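PDB 3E2V: 3'-5'-exonuclease from Saccharomyces cerevisiae, which cuts double-stranded DNA as an endonuclease without obvious specificity and trims it from the 3' to the 5' end as a TatD-type exonuclease, probably with magnesium as cofactor. Local coordinates for residues G163-R168 against H202-C207; V179-Q184 against V211-R216; P331-V336 against E358-E363; L43-A48 against E348-V353. All blocks are in the same frame, centred on the assembly; numbering follows the deposited sequence.

Contact 1: G163-R168 against H202-C207; sequences GLDYDR and HMRSAC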
# COMPACT_ATOMS: atom_id res chain seq x y z
N GLY A 163 6.10 8.04 2.71
CA GLY A 163 6.11 8.98 1.61
C GLY A 163 5.58 10.33 2.00
O GLY A 163 5.81 10.80 3.11
N LEU A 164 4.85 10.94 1.07
CA LEU A 164 4.36 12.31 1.24
C LEU A 164 2.90 12.39 0.85
O LEU A 164 2.48 11.76 -0.13
CB LEU A 164 5.19 13.27 0.38
CG LEU A 164 6.70 13.33 0.61
CD1 LEU A 164 7.36 14.32 -0.35
CD2 LEU A 164 6.98 13.77 2.04
N ASP A 165 2.12 13.18 1.59
CA ASP A 165 0.71 13.37 1.27
C ASP A 165 0.32 14.81 1.54
O ASP A 165 0.02 15.18 2.66
CB ASP A 165 -0.16 12.43 2.10
CG ASP A 165 -1.62 12.40 1.63
OD1 ASP A 165 -2.10 13.38 1.05
OD2 ASP A 165 -2.28 11.35 1.83
N TYR A 166 0.33 15.60 0.48
CA TYR A 166 0.08 17.04 0.59
C TYR A 166 -1.42 17.36 0.59
O TYR A 166 -1.78 18.53 0.69
CB TYR A 166 0.86 17.79 -0.48
CG TYR A 166 2.38 17.81 -0.25
CD1 TYR A 166 2.96 17.12 0.82
CD2 TYR A 166 3.23 18.52 -1.10
CE1 TYR A 166 4.35 17.14 1.02
CE2 TYR A 166 4.63 18.55 -0.90
CZ TYR A 166 5.17 17.86 0.16
OH TYR A 166 6.53 17.88 0.36
N ASP A 167 -2.27 16.34 0.48
CA ASP A 167 -3.71 16.51 0.71
C ASP A 167 -4.05 16.39 2.19
O ASP A 167 -5.22 16.49 2.57
CB ASP A 167 -4.52 15.45 -0.04
CG ASP A 167 -4.59 15.68 -1.54
OD1 ASP A 167 -3.86 16.53 -2.08
OD2 ASP A 167 -5.42 14.99 -2.19
N ARG A 168 -3.04 16.14 3.03
CA ARG A 168 -3.29 15.84 4.45
C ARG A 168 -2.43 16.67 5.40
O ARG A 168 -2.00 16.19 6.45
CB ARG A 168 -3.06 14.34 4.71
CG ARG A 168 -4.02 13.41 3.97
CD ARG A 168 -5.41 13.37 4.59
NE ARG A 168 -6.31 12.41 3.94
CZ ARG A 168 -6.93 12.61 2.78
NH1 ARG A 168 -6.76 13.74 2.10
NH2 ARG A 168 -7.74 11.67 2.28
N HIS A 202 3.97 5.95 -0.60
CA HIS A 202 2.75 6.76 -0.69
C HIS A 202 3.12 8.12 -1.29
O HIS A 202 4.06 8.79 -0.84
CB HIS A 202 2.12 6.91 0.70
CG HIS A 202 0.84 7.68 0.71
ND1 HIS A 202 -0.39 7.07 0.59
CD2 HIS A 202 0.59 9.00 0.84
CE1 HIS A 202 -1.34 7.99 0.62
NE2 HIS A 202 -0.77 9.17 0.77
N MET A 203 2.39 8.54 -2.31
CA MET A 203 2.56 9.85 -2.88
C MET A 203 1.18 10.38 -3.26
O MET A 203 0.46 9.78 -4.08
CB MET A 203 3.47 9.82 -4.12
CG MET A 203 3.90 11.20 -4.67
SD MET A 203 2.62 12.07 -5.63
CE MET A 203 2.68 11.14 -7.17
N ARG A 204 0.84 11.52 -2.68
CA ARG A 204 -0.34 12.25 -3.12
C ARG A 204 -0.02 13.73 -3.20
O ARG A 204 0.39 14.33 -2.20
CB ARG A 204 -1.48 12.04 -2.15
CG ARG A 204 -2.74 12.76 -2.58
CD ARG A 204 -3.98 11.97 -2.22
NE ARG A 204 -4.03 11.72 -0.78
CZ ARG A 204 -4.94 10.96 -0.18
NH1 ARG A 204 -4.90 10.80 1.13
NH2 ARG A 204 -5.90 10.37 -0.89
N SER A 205 -0.21 14.31 -4.38
CA SER A 205 -0.08 15.76 -4.61
C SER A 205 1.28 16.34 -4.22
O SER A 205 1.40 17.51 -3.87
CB SER A 205 -1.21 16.54 -3.91
OG SER A 205 -2.47 15.99 -4.29
N ALA A 206 2.31 15.50 -4.27
CA ALA A 206 3.63 15.84 -3.77
C ALA A 206 4.73 15.36 -4.73
O ALA A 206 5.82 15.05 -4.29
CB ALA A 206 3.83 15.21 -2.39
N CYS A 207 4.44 15.30 -6.02
CA CYS A 207 5.34 14.58 -6.92
C CYS A 207 6.75 15.16 -6.93
O CYS A 207 7.73 14.41 -6.80
CB CYS A 207 4.76 14.49 -8.32
SG CYS A 207 5.63 13.26 -9.35
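D165 and R204 lie side by side on one face of two parallel neighbouring strands and point the same way. With CG anti to the backbone N (chi1 -169°), the D165 carboxylate is gripped side-on: R204 NE reaches D165 OD1 at 3.1 Å, nearly straight at 169°, and R204 NH1 meets the syn lone pair of D165 OD2 at 2.8 Å. H202 NE2 comes to the same D165 OD2 at 2.9 Å from above the carboxylate plane. D165 OD1 also accepts from D167 N, closing an Asx turn.

R168 lays its guanidinium against that of R204, whose NH1 stands 3.1 Å above the centre of the R168 plane, like charge on like. D167 OD1 takes a hydrogen bond from S205 OG (2.7 Å); D167 OD2 makes a long, charge-only pairing with R204. Next along the chain, A206 CB sits 3.5 Å from the Y166 ring centroid, a CH-pi contact; Y166 OH bonds D209.

Two bonded partners at each oxygen fix the D165 carboxylate and, with the weak bond from H202 ND1 to E161, would limit rotation of the H202 ring. H202 lies about 5 Å from the magnesium ion, so the D165-R204 pair probably belongs to the metal site's outer surroundings.

Contact 2: V179-Q184 against V211-R216; sequences VFFEEQ and VQILER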
# COMPACT_ATOMS: atom_id res chain seq x y z
N VAL A 179 10.95 15.27 6.58
CA VAL A 179 12.03 14.78 7.45
C VAL A 179 11.88 13.29 7.77
O VAL A 179 12.85 12.53 7.67
CB VAL A 179 12.15 15.59 8.75
CG1 VAL A 179 13.20 14.98 9.65
CG2 VAL A 179 12.53 17.03 8.43
N PHE A 180 10.68 12.87 8.15
CA PHE A 180 10.50 11.48 8.57
C PHE A 180 10.31 10.48 7.43
O PHE A 180 10.57 9.30 7.62
CB PHE A 180 9.47 11.39 9.71
CG PHE A 180 10.00 11.97 10.98
CD1 PHE A 180 10.98 11.27 11.69
CD2 PHE A 180 9.64 13.24 11.39
CE1 PHE A 180 11.55 11.82 12.85
CE2 PHE A 180 10.21 13.81 12.54
CZ PHE A 180 11.16 13.11 13.26
N PHE A 181 9.92 10.96 6.25
CA PHE A 181 10.05 10.12 5.05
C PHE A 181 11.54 9.81 4.84
O PHE A 181 11.94 8.64 4.68
CB PHE A 181 9.44 10.84 3.85
CG PHE A 181 9.57 10.13 2.52
CD1 PHE A 181 9.53 8.73 2.42
CD2 PHE A 181 9.63 10.88 1.36
CE1 PHE A 181 9.61 8.11 1.16
CE2 PHE A 181 9.70 10.28 0.11
CZ PHE A 181 9.69 8.90 -0.01
N GLU A 182 12.36 10.85 4.85
CA GLU A 182 13.78 10.67 4.60
C GLU A 182 14.48 9.82 5.67
O GLU A 182 15.28 8.96 5.33
CB GLU A 182 14.49 12.01 4.43
CG GLU A 182 15.99 11.85 4.17
CD GLU A 182 16.64 13.11 3.67
OE1 GLU A 182 15.93 13.98 3.11
OE2 GLU A 182 17.87 13.22 3.83
N GLU A 183 14.16 10.04 6.95
CA GLU A 183 14.79 9.23 8.00
C GLU A 183 14.41 7.74 7.88
O GLU A 183 15.23 6.85 8.11
CB GLU A 183 14.48 9.76 9.41
CG GLU A 183 15.09 11.13 9.69
CD GLU A 183 16.62 11.16 9.49
OE1 GLU A 183 17.34 10.31 10.08
OE2 GLU A 183 17.11 12.05 8.74
N GLN A 184 13.16 7.48 7.50
CA GLN A 184 12.75 6.09 7.25
C GLN A 184 13.43 5.49 6.03
O GLN A 184 13.77 4.31 6.02
CB GLN A 184 11.23 5.98 7.16
CG GLN A 184 10.56 6.18 8.53
CD GLN A 184 9.05 6.05 8.44
OE1 GLN A 184 8.51 4.96 8.63
NE2 GLN A 184 8.37 7.15 8.09
N VAL A 211 9.96 13.01 -5.65
CA VAL A 211 11.06 12.66 -6.57
C VAL A 211 12.38 13.25 -6.10
O VAL A 211 13.41 12.58 -6.17
CB VAL A 211 10.71 13.08 -8.02
CG1 VAL A 211 11.95 13.04 -8.94
CG2 VAL A 211 9.61 12.16 -8.57
N GLN A 212 12.36 14.49 -5.60
CA GLN A 212 13.57 15.13 -5.12
C GLN A 212 14.23 14.30 -4.00
O GLN A 212 15.44 14.10 -4.00
CB GLN A 212 13.26 16.54 -4.63
CG GLN A 212 14.50 17.33 -4.22
CD GLN A 212 14.17 18.72 -3.73
OE1 GLN A 212 14.85 19.69 -4.10
NE2 GLN A 212 13.16 18.84 -2.88
N ILE A 213 13.43 13.82 -3.05
CA ILE A 213 13.99 13.03 -1.95
C ILE A 213 14.49 11.68 -2.47
O ILE A 213 15.63 11.27 -2.18
CB ILE A 213 12.95 12.85 -0.84
CG1 ILE A 213 12.78 14.17 -0.10
CG2 ILE A 213 13.39 11.78 0.15
CD1 ILE A 213 11.52 14.28 0.75
N LEU A 214 13.66 10.99 -3.25
CA LEU A 214 14.07 9.68 -3.74
C LEU A 214 15.29 9.72 -4.65
O LEU A 214 16.11 8.79 -4.63
CB LEU A 214 12.91 8.97 -4.44
CG LEU A 214 11.80 8.53 -3.49
CD1 LEU A 214 10.57 8.12 -4.28
CD2 LEU A 214 12.27 7.37 -2.62
N GLU A 215 15.41 10.78 -5.45
CA GLU A 215 16.54 10.89 -6.38
C GLU A 215 17.87 10.87 -5.63
O GLU A 215 18.85 10.30 -6.14
CB GLU A 215 16.43 12.14 -7.25
CG GLU A 215 17.45 12.20 -8.36
CD GLU A 215 18.72 12.94 -7.95
OE1 GLU A 215 18.80 13.46 -6.82
OE2 GLU A 215 19.66 13.00 -8.79
N ARG A 216 17.91 11.49 -4.45
CA ARG A 216 19.15 11.47 -3.66
C ARG A 216 19.56 10.06 -3.26
O ARG A 216 20.75 9.74 -3.22
CB ARG A 216 19.05 12.39 -2.44
CG ARG A 216 19.03 13.85 -2.83
CD ARG A 216 19.39 14.75 -1.66
NE ARG A 216 18.61 14.46 -0.47
CZ ARG A 216 17.42 14.99 -0.18
NH1 ARG A 216 16.85 15.89 -0.99
NH2 ARG A 216 16.80 14.64 0.92
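F181 and I213 bury the most surface here, 72 and 61 Å², and meet between two helices running nearly parallel. The short segments have a signed crossing angle of -23° and an axis separation of 10.7 Å, a distance that leaves room for large side chains between the backbones. F181 points toward helix 207-219, and a chi1 of 177° sets its CG anti to the backbone N. F181 CD2 lies 3.9 Å from I213 CD1, while F181 CE2 lies 4.0 Å from I213 CG2, so both branches of the isoleucine touch the CD2-CE2 side of the ring. The two side chains cross at a slant.

L214 adds a second apolar partner at the far end of the ring: L214 CD2 stands 4.0 Å from F181 CZ, and this side chain crosses that of F181 at about a right angle. All these separations are ordinary van der Waals distances.

E182, with 56 Å² buried, points toward the other helix as well. Its extended chain (chi2 166°) carries the carboxylate to the edge of the R216 guanidinium, where E182 OE1 and R216 NH2 form a salt bridge. Their modelled separation of 2.4 Å is too short to be taken literally. The bridge lies to one side of the apolar cluster.

F181 also rests on I162 and L164 of strand 156-165. Together with the strand-helix-strand-helix order of the chain, this packing of successive helices beside each other outside a parallel sheet is characteristic of the TIM barrel of TatD-type hydrolases.

Contact 3: P331-V336 against E358-E363; sequences PAFKSV and EPCNME. With GOL (glycerol), chain D.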
# COMPACT_ATOMS: atom_id res chain seq x y z
N PRO A 331 -22.34 -7.51 -8.15
CA PRO A 331 -21.12 -7.76 -7.38
C PRO A 331 -20.78 -9.25 -7.35
O PRO A 331 -21.58 -10.08 -7.78
CB PRO A 331 -21.49 -7.26 -5.98
CG PRO A 331 -22.98 -7.43 -5.91
CD PRO A 331 -23.46 -7.10 -7.28
N ALA A 332 -19.60 -9.60 -6.83
CA ALA A 332 -19.12 -10.98 -6.89
C ALA A 332 -19.92 -11.94 -5.99
O ALA A 332 -19.93 -13.16 -6.21
CB ALA A 332 -17.64 -11.04 -6.55
N PHE A 333 -20.53 -11.37 -4.96
CA PHE A 333 -21.33 -12.08 -3.96
C PHE A 333 -22.45 -11.10 -3.60
O PHE A 333 -22.32 -9.91 -3.86
CB PHE A 333 -20.49 -12.36 -2.70
CG PHE A 333 -19.33 -13.29 -2.95
CD1 PHE A 333 -19.49 -14.66 -2.81
CD2 PHE A 333 -18.09 -12.79 -3.35
CE1 PHE A 333 -18.43 -15.52 -3.06
CE2 PHE A 333 -17.02 -13.65 -3.60
CZ PHE A 333 -17.20 -15.02 -3.47
N LYS A 334 -23.53 -11.60 -3.01
CA LYS A 334 -24.63 -10.72 -2.62
C LYS A 334 -24.09 -9.69 -1.64
O LYS A 334 -23.31 -10.04 -0.76
CB LYS A 334 -25.76 -11.50 -1.93
CG LYS A 334 -26.99 -10.66 -1.56
CD LYS A 334 -27.62 -10.02 -2.79
CE LYS A 334 -28.69 -8.99 -2.46
NZ LYS A 334 -28.99 -8.19 -3.69
N SER A 335 -24.52 -8.44 -1.79
CA SER A 335 -24.06 -7.30 -0.98
C SER A 335 -25.26 -6.76 -0.21
O SER A 335 -26.30 -6.50 -0.80
CB SER A 335 -23.50 -6.23 -1.91
OG SER A 335 -22.93 -5.13 -1.22
N VAL A 336 -25.12 -6.64 1.11
CA VAL A 336 -26.20 -6.13 1.97
C VAL A 336 -25.74 -4.91 2.75
O VAL A 336 -24.53 -4.67 2.90
CB VAL A 336 -26.69 -7.21 2.97
CG1 VAL A 336 -27.36 -8.38 2.25
CG2 VAL A 336 -25.55 -7.71 3.86
N GLU A 358 -13.57 -4.92 -1.20
CA GLU A 358 -12.89 -6.12 -0.73
C GLU A 358 -11.82 -6.60 -1.71
O GLU A 358 -11.91 -6.29 -2.90
CB GLU A 358 -13.89 -7.27 -0.54
CG GLU A 358 -15.00 -6.98 0.47
CD GLU A 358 -15.73 -8.24 0.91
OE1 GLU A 358 -15.40 -9.34 0.41
OE2 GLU A 358 -16.65 -8.13 1.75
N PRO A 359 -10.85 -7.37 -1.21
CA PRO A 359 -9.83 -7.93 -2.12
C PRO A 359 -10.40 -8.85 -3.21
O PRO A 359 -9.76 -9.02 -4.27
CB PRO A 359 -8.88 -8.70 -1.18
CG PRO A 359 -9.69 -8.94 0.08
CD PRO A 359 -10.59 -7.73 0.21
N CYS A 360 -11.59 -9.42 -3.01
CA CYS A 360 -12.17 -10.25 -4.08
C CYS A 360 -12.51 -9.44 -5.32
O CYS A 360 -12.88 -10.02 -6.36
CB CYS A 360 -13.41 -11.03 -3.63
SG CYS A 360 -14.85 -10.02 -3.18
N ASN A 361 -12.39 -8.12 -5.23
CA ASN A 361 -12.65 -7.26 -6.37
C ASN A 361 -11.42 -6.94 -7.21
O ASN A 361 -11.46 -6.10 -8.11
CB ASN A 361 -13.38 -5.99 -5.92
CG ASN A 361 -14.82 -6.28 -5.53
OD1 ASN A 361 -15.36 -7.33 -5.87
ND2 ASN A 361 -15.44 -5.37 -4.79
N MET A 362 -10.33 -7.65 -6.95
CA MET A 362 -9.14 -7.58 -7.82
C MET A 362 -9.50 -7.79 -9.29
O MET A 362 -9.01 -7.08 -10.17
CB MET A 362 -8.11 -8.62 -7.37
CG MET A 362 -7.26 -8.12 -6.19
SD MET A 362 -6.10 -6.70 -6.55
CE MET A 362 -4.80 -7.66 -7.44
N GLU A 363 -10.35 -8.78 -9.54
CA GLU A 363 -10.74 -9.11 -10.90
C GLU A 363 -11.37 -7.93 -11.64
O GLU A 363 -11.22 -7.82 -12.86
CB GLU A 363 -11.67 -10.32 -10.91
CG GLU A 363 -12.98 -10.14 -10.16
CD GLU A 363 -13.81 -11.40 -10.13
OE1 GLU A 363 -13.46 -12.38 -10.82
OE2 GLU A 363 -14.82 -11.40 -9.39
C1 GOL D . -19.11 -2.70 -2.29
O1 GOL D . -20.40 -2.17 -2.57
C2 GOL D . -19.12 -4.22 -2.21
O2 GOL D . -20.00 -4.64 -1.20
C3 GOL D . -19.58 -4.84 -3.53
O3 GOL D . -18.48 -5.02 -4.40
O HOH W 1 -18.06 -7.28 -6.07
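The F333 ring meets C360 at its edge: the C360 SG atom lies near the ring plane, 4.2 Å from F333 CE2 and 5.4 Å from the ring centroid. The direction to the sulfur is 77° off the ring normal, which makes this an edge-on sulfur-aromatic contact. Beyond the segments, F333 also packs on R46 and Q49 of helix 40-49 and on R50. The carboxamide of N361 offers its two ends to different partners. N361 OD1 accepts from a water at 2.7 Å, and that water accepts from A332 N, bridging the two segments; N361 ND2 donates to glycerol O3 at 3.1 Å and to N357 OD1.

A332 makes the remaining direct contacts. Its CB points toward the facing segment, with A332 CB 4.0 Å from E363 OE2 and a little farther from C360 SG and N361 OD1. E363 OE1 is salt-bridged to R50, whereas E363 OE2 merely packs against the A332 methyl.

No hydrogen bond joins the segments directly; water and glycerol carry the polar link. The water also bonds to glycerol O3, and S335 OG lies 3.0 Å from glycerol O2, a pair whose hydrogen bond is not settled. Glycerol, probably from the crystallisation liquor, is held further by V353, G355 and E308.

N361 occupies the N-cap position of helix 362-373 without a capping bond from its side chain. The arrangement sets the chain leading into strand 334-336 on the 3-10 turn and helix start that come after strand 351-353, with a glycerol and a water bound between them, in a TatD-type TIM-barrel hydrolase.

Contact 4: L43-A48 against E348-V353; sequences LLERAA and EELYMV
Helix 40-49 packs here against strand 351-353 and the chain leading into it, part of a small two-stranded parallel sheet with strand 334-336. R46 and L350 carry the contact, with 97 and 75 Å² buried, and their CA atoms are 7.0 Å apart. The aliphatic stem of R46 lies across the leucine: R46 CG is 3.7 Å from both L350 CB and L350 CD1. The other methyl branch of L350 reaches the preceding residue of the helix, L350 CD2 standing 4.1 Å from E45 OE1.

Beyond the stem, R46 bends at chi3 (-73°), which turns NE off the line of the chain. M352 CG packs beside this bend, 4.0 Å from R46 NE. Y351 O lies 3.0 Å above one face of the guanidinium, displaced toward its rim, with L43 CA over the opposite face. R46 NH1 is also 3.0 Å from Y351 O, but the angle is too poor for a hydrogen bond.

The polar bonds of R46 run to other partners: NE pairs with E358 and NH2 with D39. These two carboxylates probably balance the buried R46 charge, against the nearby like charge of R356, while the stem packs against L350. The carbonyl dipole of Y351 over the guanidinium face may add modest electrostatic stabilisation.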
# COMPACT_ATOMS: atom_id res chain seq x y z
N LEU A 43 -14.16 -12.86 4.43
CA LEU A 43 -13.63 -11.96 3.43
C LEU A 43 -12.49 -12.62 2.65
O LEU A 43 -12.42 -12.51 1.42
CB LEU A 43 -13.12 -10.68 4.10
CG LEU A 43 -12.49 -9.66 3.17
CD1 LEU A 43 -13.11 -8.30 3.38
CD2 LEU A 43 -10.98 -9.65 3.32
N LEU A 44 -11.59 -13.29 3.37
CA LEU A 44 -10.47 -13.95 2.72
C LEU A 44 -10.93 -15.14 1.90
O LEU A 44 -10.37 -15.39 0.83
CB LEU A 44 -9.39 -14.32 3.75
CG LEU A 44 -8.70 -13.10 4.41
CD1 LEU A 44 -7.93 -13.50 5.67
CD2 LEU A 44 -7.79 -12.33 3.44
N GLU A 45 -11.94 -15.85 2.38
CA GLU A 45 -12.56 -16.94 1.61
C GLU A 45 -13.17 -16.43 0.30
O GLU A 45 -13.02 -17.07 -0.75
CB GLU A 45 -13.59 -17.68 2.48
CG GLU A 45 -12.93 -18.41 3.64
CD GLU A 45 -13.89 -19.01 4.67
OE1 GLU A 45 -15.11 -18.76 4.60
OE2 GLU A 45 -13.39 -19.76 5.54
N ARG A 46 -13.85 -15.28 0.34
CA ARG A 46 -14.40 -14.66 -0.87
C ARG A 46 -13.29 -14.32 -1.86
O ARG A 46 -13.41 -14.58 -3.06
CB ARG A 46 -15.21 -13.40 -0.56
CG ARG A 46 -16.52 -13.69 0.14
CD ARG A 46 -17.37 -12.46 0.24
NE ARG A 46 -16.91 -11.46 1.22
CZ ARG A 46 -17.17 -11.51 2.53
NH1 ARG A 46 -17.80 -12.57 3.06
NH2 ARG A 46 -16.76 -10.53 3.31
N ALA A 47 -12.20 -13.75 -1.35
CA ALA A 47 -11.08 -13.40 -2.21
C ALA A 47 -10.46 -14.64 -2.88
O ALA A 47 -10.17 -14.63 -4.08
CB ALA A 47 -10.02 -12.61 -1.41
N ALA A 48 -10.28 -15.70 -2.10
CA ALA A 48 -9.68 -16.95 -2.62
C ALA A 48 -10.57 -17.55 -3.71
O ALA A 48 -10.09 -18.05 -4.74
CB ALA A 48 -9.46 -17.95 -1.51
N GLU A 348 -23.76 -20.60 5.37
CA GLU A 348 -22.56 -20.97 4.63
C GLU A 348 -22.30 -20.04 3.45
O GLU A 348 -21.14 -19.83 3.09
CB GLU A 348 -22.63 -22.43 4.17
CG GLU A 348 -22.44 -23.44 5.29
CD GLU A 348 -21.10 -23.29 6.00
OE1 GLU A 348 -20.05 -23.32 5.32
OE2 GLU A 348 -21.09 -23.14 7.24
N GLU A 349 -23.36 -19.46 2.87
CA GLU A 349 -23.23 -18.51 1.76
C GLU A 349 -22.51 -17.23 2.23
O GLU A 349 -22.67 -16.81 3.37
CB GLU A 349 -24.58 -18.15 1.16
CG GLU A 349 -24.49 -17.18 -0.01
CD GLU A 349 -25.79 -17.00 -0.76
OE1 GLU A 349 -26.80 -17.64 -0.39
OE2 GLU A 349 -25.79 -16.20 -1.72
N LEU A 350 -21.74 -16.63 1.33
CA LEU A 350 -20.87 -15.50 1.64
C LEU A 350 -21.47 -14.20 1.15
O LEU A 350 -21.96 -14.10 0.02
CB LEU A 350 -19.50 -15.74 0.99
CG LEU A 350 -18.71 -16.94 1.52
CD1 LEU A 350 -17.54 -17.27 0.58
CD2 LEU A 350 -18.21 -16.74 2.95
N TYR A 351 -21.43 -13.18 2.01
CA TYR A 351 -22.05 -11.89 1.74
C TYR A 351 -21.08 -10.74 1.94
O TYR A 351 -20.24 -10.80 2.83
CB TYR A 351 -23.21 -11.64 2.70
CG TYR A 351 -24.46 -12.45 2.42
CD1 TYR A 351 -25.54 -11.86 1.76
CD2 TYR A 351 -24.58 -13.76 2.85
CE1 TYR A 351 -26.70 -12.59 1.51
CE2 TYR A 351 -25.74 -14.50 2.60
CZ TYR A 351 -26.78 -13.89 1.93
OH TYR A 351 -27.94 -14.60 1.67
N MET A 352 -21.22 -9.71 1.11
CA MET A 352 -20.45 -8.46 1.18
C MET A 352 -21.29 -7.36 1.80
O MET A 352 -22.51 -7.52 1.97
CB MET A 352 -19.98 -8.01 -0.22
CG MET A 352 -19.22 -9.09 -0.99
SD MET A 352 -18.71 -8.70 -2.72
CE MET A 352 -17.35 -7.56 -2.41
N VAL A 353 -20.62 -6.27 2.17
CA VAL A 353 -21.30 -5.11 2.75
C VAL A 353 -21.28 -3.97 1.74
O VAL A 353 -20.22 -3.60 1.23
CB VAL A 353 -20.61 -4.68 4.06
CG1 VAL A 353 -21.21 -3.35 4.55
CG2 VAL A 353 -20.72 -5.79 5.11

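The four contacts form two spatially separate pairs; along the chain, contacts 1 and 2 are nested within the loop closed by contact 4. Contacts 1 and 2, with centres 12 Å apart, join the same two successive strand-helix units, and F181 CD2 links them by packing 3.9 Å from L164 CG. Contacts 3 and 4, centres 8 Å apart, interlock through the salt bridge E358 OE1 to R46 NE (2.7 Å) and share the small parallel sheet. The pairs do not touch: nearest atoms of contacts 1 and 3 are about 17 Å apart. The metal centre is close to contact 1, the H202 side chain being about 5 Å from that of H253, while the N361 side chain of contact 3 stays about 10 Å from that of D303.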